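Local atomic coordinates of putative secreted endoglycosylceramidase (Rhodococcus hoagii, PDB entry 6JYZ), a protein that probably hydrolyses O-glycosidic bonds in galactosylceramide-type glycolipids, as an endogalactosylceramidase of glycoside hydrolase family 5. Residues Tyr294-Ile298 against Trp330-Gly334; Gln364-Asp368 against Ile387-Ser391; Trp201-Ala206 against Ala247-Glu252. One frame throughout, in Å; residues are numbered along the deposited sequence.

How the contacts relate
Contact 1 lies nearest the middle of the molecule, its centre about 14 Å from that of the chain, against about 21 Å for contact 2 and about 20 Å for contact 3. All three are partly buried, but no touching residue of contact 3 is exposed. Contact 1 joins two loops that follow barrel strands, and contact 2 ties another such loop to that after the short strand 385-387, whereas contact 3 joins two outer helices, across the chain's centre from contact 1. No two contacts share a segment. Their chemistry follows their place: hydrogen bonds and aromatic rings in contact 1, a covalent sulfur bridge in contact 2, and small apolar side chains between helices in contact 3.

Contact 1 of 3, residues Tyr294-Ile298 against Trp330-Gly334; sequences YSQSI and WGWFG
In the family 5 (beta/alpha)8 barrel, the loops that follow strands 287-289 and 326-330 meet here through Ser297 and Trp332. Ser297 has OG anti to its own amide nitrogen (chi1 180°), and from there OG donates to Gly331 O at 2.7 Å, lying in the carbonyl plane. The same OG accepts from a water at 2.8 Å, which in turn takes the N-H of Phe333, so the hydroxyl ties two backbone positions of 330-334. The CB of Ser297 sits over a face of the Trp332 indole, 3.7 Å from the centroid of the five-membered ring and 18° off its normal, a CH-pi contact. At the rim of that indole, NE1 donates to Gln296 O over 2.9 Å; with an N-H...O angle of 144° the bond is bent, and the donor stands above the carbonyl plane. Tyr294 and Phe333 cross at about a right angle, and Tyr294 CE1 reaches the edge of the Phe333 ring, 3.8 Å from CE2. Ile298 CD1 rests 3.7 Å above the centre of the Tyr294 ring, while Ile298 CG2 meets Phe333 CD2. Tyr294 OH bonds to Glu329, on strand 326-330 at the barrel end where family 5 enzymes hold their active site. Trp332 also packs on Val343 of helix 336-353 and Phe401 of helix 399-405.

Contact 2 of 3, residues Gln364-Asp368 against Ile387-Ser391; sequences QACGD and IDCPS
Cys366 and Cys389 form the covalent part of this contact, a disulfide with an SG-SG length of 2.1 Å. Its chi3 of -95° is close to the perpendicular arrangement preferred by disulfides and gives the bridge a left-handed sense. Both cysteines hold SG anti to their carbonyl carbon and beside the backbone N (chi1 -62° at Cys366, -65° at Cys389), an arrangement that turns the two sulfurs toward each other, between backbones whose CA atoms are 5.6 Å apart.

Van der Waals contacts gather mainly at Cys366 SG. Ile387 CG2 lies 4.0 Å from Cys366 SG, and the other branch of the isoleucine brings CD1 to 3.7 Å from Gln364 O. Cys366 SG also comes within 3.5 Å of Asp388 O and 4.1 Å of Pro390 CA, so backbone atoms as well as side chains pack against the sulfur.

Polar bonding between the segments is absent, and each is shaped from within or by its neighbours. A type I turn runs from Ala365 to Asp368, with Asp368 N donating to Ala365 O over 3.2 Å, and the peptide bond before Pro390 is cis. Asp368 is the N-cap of helix 369-374, its side chain capping a backbone N just past the segment, and its OD1 is hydrogen-bonded to His370 ND1.

The bridge therefore joins the loop after barrel strand 356-359, just ahead of helix 369-374, to the loop between strands 385-387 and 394-397. Ile387 also packs on Glu394 of the latter strand, and Pro390 on Leu60 of another loop.

Contact 3 of 3, residues Trp201-Ala206 against Ala247-Glu252; sequences WARLAA and AIRQAE
Ile248 sets CG1 beside its backbone N, anti to the carbonyl carbon (chi1 -76°), and extends CD1 onward (chi2 168°), which brings that methyl 3.8 Å above the Trp201 ring plane, offset toward the rim, near CB, CG and CD2. The same chi1 places CG2 anti to the backbone N, where it meets Ala205 CB at 3.8 Å, so the two branches touch residues one helical turn apart. Cut back to an alanine, this position would probably leave a gap between the helices, with the Trp201 ring and the Ala205 methyl lacking their apolar partner.

Alanines make up most of the rest of the interface. Ala202 CB lies 3.9 Å from the CB atoms of both Ala247 and Ala251, and Ala251 CB approaches Ala202 O to 3.1 Å, a tight fit of methyl against carbonyl. Ala206 CB in turn rests 3.7 Å from Ala251 O. Such small side chains allow the axes of the two helical segments to come within 8.0 Å at a crossing angle of -33°, their N-to-C directions being roughly the same.

Arg249 and Glu252 form a salt bridge within the second segment, NH1 to OE1 2.9 Å, while Glu252 OE2 bonds to Tyr217. Helices 193-206 and 230-251 thus pack together on the outside of the barrel: Tyr217 of strand 214-218 touches Ala205 and Ile248, and Trp201 reaches Leu122 and Met124 of strand 119-124.

Contact 1 of 3, residues Tyr294-Ile298 against Trp330-Gly334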
loop_
_atom_site.group_PDB
_atom_site.type_symbol
_atom_site.label_atom_id
_atom_site.label_comp_id
_atom_site.label_asym_id
_atom_site.label_seq_id
_atom_site.Cartn_x
_atom_site.Cartn_y
_atom_site.Cartn_z
ATOM N N TYR A 294 7.206 -4.122 8.728
ATOM C CA TYR A 294 7.403 -5.562 8.662
ATOM C C TYR A 294 8.199 -6.125 9.855
ATOM O O TYR A 294 8.550 -7.315 9.821
ATOM C CB TYR A 294 8.065 -5.958 7.325
ATOM C CG TYR A 294 7.081 -5.996 6.165
ATOM C CD1 TYR A 294 5.963 -6.827 6.149
ATOM C CD2 TYR A 294 7.249 -5.210 5.039
ATOM C CE1 TYR A 294 5.117 -6.940 5.055
ATOM C CE2 TYR A 294 6.429 -5.294 3.916
ATOM C CZ TYR A 294 5.360 -6.159 3.938
ATOM O OH TYR A 294 4.512 -6.351 2.874
ATOM N N SER A 295 8.403 -5.324 10.912
ATOM C CA SER A 295 9.087 -5.816 12.107
ATOM C C SER A 295 8.352 -7.027 12.679
ATOM O O SER A 295 7.130 -7.045 12.816
ATOM C CB SER A 295 9.270 -4.761 13.110
ATOM O OG SER A 295 10.065 -3.679 12.603
ATOM N N GLN A 296 9.150 -8.038 13.006
ATOM C CA GLN A 296 8.701 -9.334 13.559
ATOM C C GLN A 296 7.858 -10.099 12.566
ATOM O O GLN A 296 7.179 -11.094 12.941
ATOM C CB GLN A 296 8.051 -9.231 14.945
ATOM C CG GLN A 296 9.008 -8.601 15.897
ATOM C CD GLN A 296 8.599 -8.775 17.336
ATOM O OE1 GLN A 296 7.735 -8.103 17.883
ATOM N NE2 GLN A 296 9.300 -9.684 18.002
ATOM N N SER A 297 7.902 -9.751 11.273
ATOM C CA SER A 297 7.324 -10.522 10.211
ATOM C C SER A 297 8.423 -11.047 9.277
ATOM O O SER A 297 8.668 -12.240 9.197
ATOM C CB SER A 297 6.241 -9.767 9.413
ATOM O OG SER A 297 5.764 -10.600 8.416
ATOM N N ILE A 298 9.094 -10.121 8.563
ATOM C CA ILE A 298 10.062 -10.480 7.538
ATOM C C ILE A 298 11.331 -9.638 7.650
ATOM O O ILE A 298 12.121 -9.611 6.686
ATOM C CB ILE A 298 9.454 -10.460 6.117
ATOM C CG1 ILE A 298 8.920 -9.061 5.773
ATOM C CG2 ILE A 298 8.388 -11.557 5.956
ATOM C CD1 ILE A 298 8.581 -8.923 4.282
ATOM N N TRP A 330 1.917 -4.133 5.283
ATOM C CA TRP A 330 2.256 -4.896 6.490
ATOM C C TRP A 330 1.581 -6.225 6.312
ATOM O O TRP A 330 0.650 -6.389 5.509
ATOM C CB TRP A 330 1.775 -4.161 7.739
ATOM C CG TRP A 330 0.285 -4.104 7.888
ATOM C CD1 TRP A 330 -0.572 -3.156 7.356
ATOM C CD2 TRP A 330 -0.513 -4.968 8.731
ATOM N NE1 TRP A 330 -1.865 -3.390 7.782
ATOM C CE2 TRP A 330 -1.845 -4.483 8.621
ATOM C CE3 TRP A 330 -0.221 -6.089 9.511
ATOM C CZ2 TRP A 330 -2.879 -5.046 9.368
ATOM C CZ3 TRP A 330 -1.237 -6.621 10.288
ATOM C CH2 TRP A 330 -2.540 -6.103 10.206
ATOM N N GLY A 331 2.055 -7.242 7.025
ATOM C CA GLY A 331 1.364 -8.532 6.921
ATOM C C GLY A 331 2.235 -9.636 7.477
ATOM O O GLY A 331 3.442 -9.468 7.657
ATOM N N TRP A 332 1.556 -10.753 7.772
ATOM C CA TRP A 332 2.208 -12.004 8.187
ATOM C C TRP A 332 1.865 -13.064 7.170
ATOM O O TRP A 332 0.786 -13.050 6.573
ATOM C CB TRP A 332 1.787 -12.427 9.617
ATOM C CG TRP A 332 2.702 -11.775 10.619
ATOM C CD1 TRP A 332 3.781 -12.366 11.232
ATOM C CD2 TRP A 332 2.682 -10.414 11.112
ATOM N NE1 TRP A 332 4.416 -11.457 12.041
ATOM C CE2 TRP A 332 3.770 -10.251 11.979
ATOM C CE3 TRP A 332 1.857 -9.284 10.929
ATOM C CZ2 TRP A 332 4.104 -9.056 12.618
ATOM C CZ3 TRP A 332 2.144 -8.106 11.590
ATOM C CH2 TRP A 332 3.253 -7.982 12.414
ATOM N N PHE A 333 2.814 -13.992 6.964
ATOM C CA PHE A 333 2.783 -14.864 5.783
ATOM C C PHE A 333 2.821 -16.357 6.129
ATOM O O PHE A 333 2.806 -17.166 5.194
ATOM C CB PHE A 333 3.945 -14.487 4.837
ATOM C CG PHE A 333 3.882 -13.009 4.479
ATOM C CD1 PHE A 333 2.880 -12.560 3.629
ATOM C CD2 PHE A 333 4.788 -12.105 5.058
ATOM C CE1 PHE A 333 2.734 -11.187 3.387
ATOM C CE2 PHE A 333 4.673 -10.740 4.740
ATOM C CZ PHE A 333 3.659 -10.310 3.901
ATOM N N GLY A 334 2.904 -16.661 7.412
ATOM C CA GLY A 334 2.979 -18.074 7.842
ATOM C C GLY A 334 1.622 -18.545 8.354
ATOM O O GLY A 334 0.553 -18.143 7.921
HETATM O O HOH W 1 5.423 -13.414 8.248
#

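Contact 2 of 3, residues Gln364-Asp368 against Ile387-Ser391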
loop_
_atom_site.group_PDB
_atom_site.type_symbol
_atom_site.label_atom_id
_atom_site.label_comp_id
_atom_site.label_asym_id
_atom_site.label_seq_id
_atom_site.Cartn_x
_atom_site.Cartn_y
_atom_site.Cartn_z
ATOM N N GLN A 364 -3.098 -13.344 -4.050
ATOM C CA GLN A 364 -1.876 -13.722 -4.765
ATOM C C GLN A 364 -2.243 -14.924 -5.633
ATOM O O GLN A 364 -2.731 -15.915 -5.079
ATOM C CB GLN A 364 -0.793 -14.037 -3.755
ATOM C CG GLN A 364 0.500 -14.433 -4.479
ATOM C CD GLN A 364 1.663 -14.450 -3.541
ATOM O OE1 GLN A 364 2.132 -15.524 -3.128
ATOM N NE2 GLN A 364 2.164 -13.265 -3.233
ATOM N N ALA A 365 -1.947 -14.853 -6.931
ATOM C CA ALA A 365 -2.290 -15.923 -7.865
ATOM C C ALA A 365 -1.171 -16.941 -7.943
ATOM O O ALA A 365 -0.061 -16.818 -7.448
ATOM C CB ALA A 365 -2.419 -15.307 -9.218
ATOM N N CYS A 366 -1.505 -18.063 -8.603
ATOM C CA CYS A 366 -0.622 -19.206 -8.627
ATOM C C CYS A 366 0.671 -18.982 -9.423
ATOM O O CYS A 366 1.686 -19.581 -9.103
ATOM C CB CYS A 366 -1.378 -20.368 -9.296
ATOM S SG CYS A 366 -2.868 -20.868 -8.397
ATOM N N GLY A 367 0.622 -18.109 -10.423
ATOM C CA GLY A 367 1.779 -17.770 -11.232
ATOM C C GLY A 367 2.456 -16.478 -10.764
ATOM O O GLY A 367 3.346 -16.005 -11.466
ATOM N N ASP A 368 2.068 -15.919 -9.627
ATOM C CA ASP A 368 2.760 -14.700 -9.145
ATOM C C ASP A 368 4.231 -15.058 -8.968
ATOM O O ASP A 368 4.565 -16.149 -8.510
ATOM C CB ASP A 368 2.105 -14.356 -7.793
ATOM C CG ASP A 368 2.574 -13.047 -7.151
ATOM O OD1 ASP A 368 3.745 -12.980 -6.780
ATOM O OD2 ASP A 368 1.780 -12.130 -7.023
ATOM N N ILE A 387 -6.357 -18.959 -2.498
ATOM C CA ILE A 387 -6.539 -19.392 -3.888
ATOM C C ILE A 387 -5.899 -20.758 -3.972
ATOM O O ILE A 387 -4.752 -20.996 -3.595
ATOM C CB ILE A 387 -5.934 -18.367 -4.882
ATOM C CG1 ILE A 387 -6.842 -17.141 -4.929
ATOM C CG2 ILE A 387 -5.649 -18.958 -6.280
ATOM C CD1 ILE A 387 -6.337 -15.886 -5.804
ATOM N N ASP A 388 -6.688 -21.703 -4.512
ATOM C CA ASP A 388 -6.169 -23.033 -4.769
ATOM C C ASP A 388 -5.330 -23.032 -6.065
ATOM O O ASP A 388 -5.729 -22.381 -7.053
ATOM C CB ASP A 388 -7.364 -24.017 -4.836
ATOM C CG ASP A 388 -6.872 -25.462 -4.809
ATOM O OD1 ASP A 388 -5.960 -25.773 -3.983
ATOM O OD2 ASP A 388 -7.346 -26.235 -5.669
ATOM N N CYS A 389 -4.247 -23.791 -6.037
ATOM C CA CYS A 389 -3.394 -23.902 -7.241
ATOM C C CYS A 389 -3.224 -25.346 -7.714
ATOM O O CYS A 389 -3.098 -26.241 -6.881
ATOM C CB CYS A 389 -2.031 -23.336 -6.916
ATOM S SG CYS A 389 -2.136 -21.551 -6.561
ATOM N N PRO A 390 -3.095 -25.611 -9.037
ATOM C CA PRO A 390 -3.012 -24.566 -10.062
ATOM C C PRO A 390 -4.342 -24.106 -10.629
ATOM O O PRO A 390 -4.332 -23.279 -11.541
ATOM C CB PRO A 390 -2.153 -25.281 -11.126
ATOM C CG PRO A 390 -2.705 -26.701 -11.086
ATOM C CD PRO A 390 -2.835 -26.966 -9.587
ATOM N N SER A 391 -5.490 -24.500 -10.028
ATOM C CA SER A 391 -6.774 -24.117 -10.578
ATOM C C SER A 391 -7.077 -22.621 -10.581
ATOM O O SER A 391 -7.785 -22.100 -11.439
ATOM C CB SER A 391 -7.917 -24.911 -9.932
ATOM O OG SER A 391 -8.396 -24.249 -8.748
#

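Contact 3 of 3, residues Trp201-Ala206 against Ala247-Glu252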
loop_
_atom_site.group_PDB
_atom_site.type_symbol
_atom_site.label_atom_id
_atom_site.label_comp_id
_atom_site.label_asym_id
_atom_site.label_seq_id
_atom_site.Cartn_x
_atom_site.Cartn_y
_atom_site.Cartn_z
ATOM N N TRP A 201 3.580 10.002 -14.247
ATOM C CA TRP A 201 2.834 10.337 -13.038
ATOM C C TRP A 201 1.977 11.569 -13.251
ATOM O O TRP A 201 0.834 11.613 -12.822
ATOM C CB TRP A 201 3.779 10.605 -11.844
ATOM C CG TRP A 201 3.752 9.507 -10.823
ATOM C CD1 TRP A 201 4.820 8.834 -10.291
ATOM C CD2 TRP A 201 2.576 8.977 -10.163
ATOM N NE1 TRP A 201 4.400 7.934 -9.338
ATOM C CE2 TRP A 201 3.000 7.991 -9.249
ATOM C CE3 TRP A 201 1.188 9.234 -10.291
ATOM C CZ2 TRP A 201 2.097 7.261 -8.453
ATOM C CZ3 TRP A 201 0.317 8.489 -9.511
ATOM C CH2 TRP A 201 0.758 7.488 -8.621
ATOM N N ALA A 202 2.509 12.604 -13.895
ATOM C CA ALA A 202 1.725 13.830 -14.148
ATOM C C ALA A 202 0.501 13.497 -14.998
ATOM O O ALA A 202 -0.626 13.944 -14.678
ATOM C CB ALA A 202 2.611 14.855 -14.813
ATOM N N ARG A 203 0.703 12.680 -16.030
ATOM C CA ARG A 203 -0.414 12.317 -16.924
ATOM C C ARG A 203 -1.454 11.549 -16.127
ATOM O O ARG A 203 -2.665 11.745 -16.312
ATOM C CB ARG A 203 0.121 11.485 -18.088
ATOM C CG ARG A 203 0.907 12.360 -19.063
ATOM C CD ARG A 203 1.626 11.453 -20.046
ATOM N NE ARG A 203 2.204 12.284 -21.112
ATOM C CZ ARG A 203 2.842 11.761 -22.126
ATOM N NH1 ARG A 203 3.214 10.507 -22.172
ATOM N NH2 ARG A 203 3.139 12.580 -23.153
ATOM N N LEU A 204 -1.045 10.636 -15.231
ATOM C CA LEU A 204 -2.019 9.877 -14.448
ATOM C C LEU A 204 -2.719 10.752 -13.440
ATOM O O LEU A 204 -3.953 10.597 -13.265
ATOM C CB LEU A 204 -1.282 8.701 -13.779
ATOM C CG LEU A 204 -2.201 7.769 -12.984
ATOM C CD1 LEU A 204 -3.286 7.160 -13.883
ATOM C CD2 LEU A 204 -1.403 6.679 -12.309
ATOM N N ALA A 205 -2.008 11.675 -12.785
ATOM C CA ALA A 205 -2.703 12.530 -11.834
ATOM C C ALA A 205 -3.752 13.355 -12.554
ATOM O O ALA A 205 -4.815 13.647 -11.974
ATOM C CB ALA A 205 -1.696 13.443 -11.131
ATOM N N ALA A 206 -3.458 13.838 -13.739
ATOM C CA ALA A 206 -4.449 14.610 -14.490
ATOM C C ALA A 206 -5.740 13.797 -14.680
ATOM O O ALA A 206 -6.829 14.422 -14.664
ATOM C CB ALA A 206 -3.886 15.087 -15.840
ATOM N N ALA A 247 5.567 17.882 -10.843
ATOM C CA ALA A 247 4.873 17.560 -12.077
ATOM C C ALA A 247 3.431 17.242 -11.786
ATOM O O ALA A 247 2.529 17.661 -12.541
ATOM C CB ALA A 247 5.570 16.421 -12.766
ATOM N N ILE A 248 3.145 16.500 -10.711
ATOM C CA ILE A 248 1.778 16.145 -10.338
ATOM C C ILE A 248 1.037 17.421 -9.970
ATOM O O ILE A 248 -0.137 17.566 -10.385
ATOM C CB ILE A 248 1.837 15.158 -9.150
ATOM C CG1 ILE A 248 2.244 13.783 -9.711
ATOM C CG2 ILE A 248 0.489 15.076 -8.457
ATOM C CD1 ILE A 248 2.641 12.748 -8.578
ATOM N N ARG A 249 1.619 18.319 -9.198
ATOM C CA ARG A 249 0.840 19.483 -8.751
ATOM C C ARG A 249 0.501 20.333 -9.966
ATOM O O ARG A 249 -0.621 20.899 -10.014
ATOM C CB ARG A 249 1.688 20.292 -7.760
ATOM C CG ARG A 249 1.853 19.594 -6.404
ATOM C CD ARG A 249 0.525 19.550 -5.656
ATOM N NE ARG A 249 0.636 18.876 -4.332
ATOM C CZ ARG A 249 -0.058 17.811 -3.948
ATOM N NH1 ARG A 249 -0.928 17.204 -4.723
ATOM N NH2 ARG A 249 0.147 17.381 -2.691
ATOM N N GLN A 250 1.361 20.434 -10.967
ATOM C CA GLN A 250 0.992 21.166 -12.180
ATOM C C GLN A 250 -0.127 20.446 -12.921
ATOM O O GLN A 250 -1.068 21.087 -13.424
ATOM C CB GLN A 250 2.244 21.323 -13.046
ATOM C CG GLN A 250 2.003 22.060 -14.373
ATOM C CD GLN A 250 1.548 23.471 -14.136
ATOM O OE1 GLN A 250 2.131 24.208 -13.331
ATOM N NE2 GLN A 250 0.486 23.850 -14.846
ATOM N N ALA A 251 -0.077 19.139 -13.016
ATOM C CA ALA A 251 -1.045 18.380 -13.762
ATOM C C ALA A 251 -2.401 18.416 -13.076
ATOM O O ALA A 251 -3.432 18.107 -13.710
ATOM C CB ALA A 251 -0.575 16.935 -13.905
ATOM N N GLU A 252 -2.491 18.717 -11.780
ATOM C CA GLU A 252 -3.748 18.790 -11.063
ATOM C C GLU A 252 -4.440 20.127 -11.256
ATOM O O GLU A 252 -5.513 20.316 -10.704
ATOM C CB GLU A 252 -3.520 18.584 -9.557
ATOM C CG GLU A 252 -3.145 17.139 -9.188
ATOM C CD GLU A 252 -2.717 17.088 -7.737
ATOM O OE1 GLU A 252 -2.051 17.967 -7.235
ATOM O OE2 GLU A 252 -3.080 16.058 -7.077
#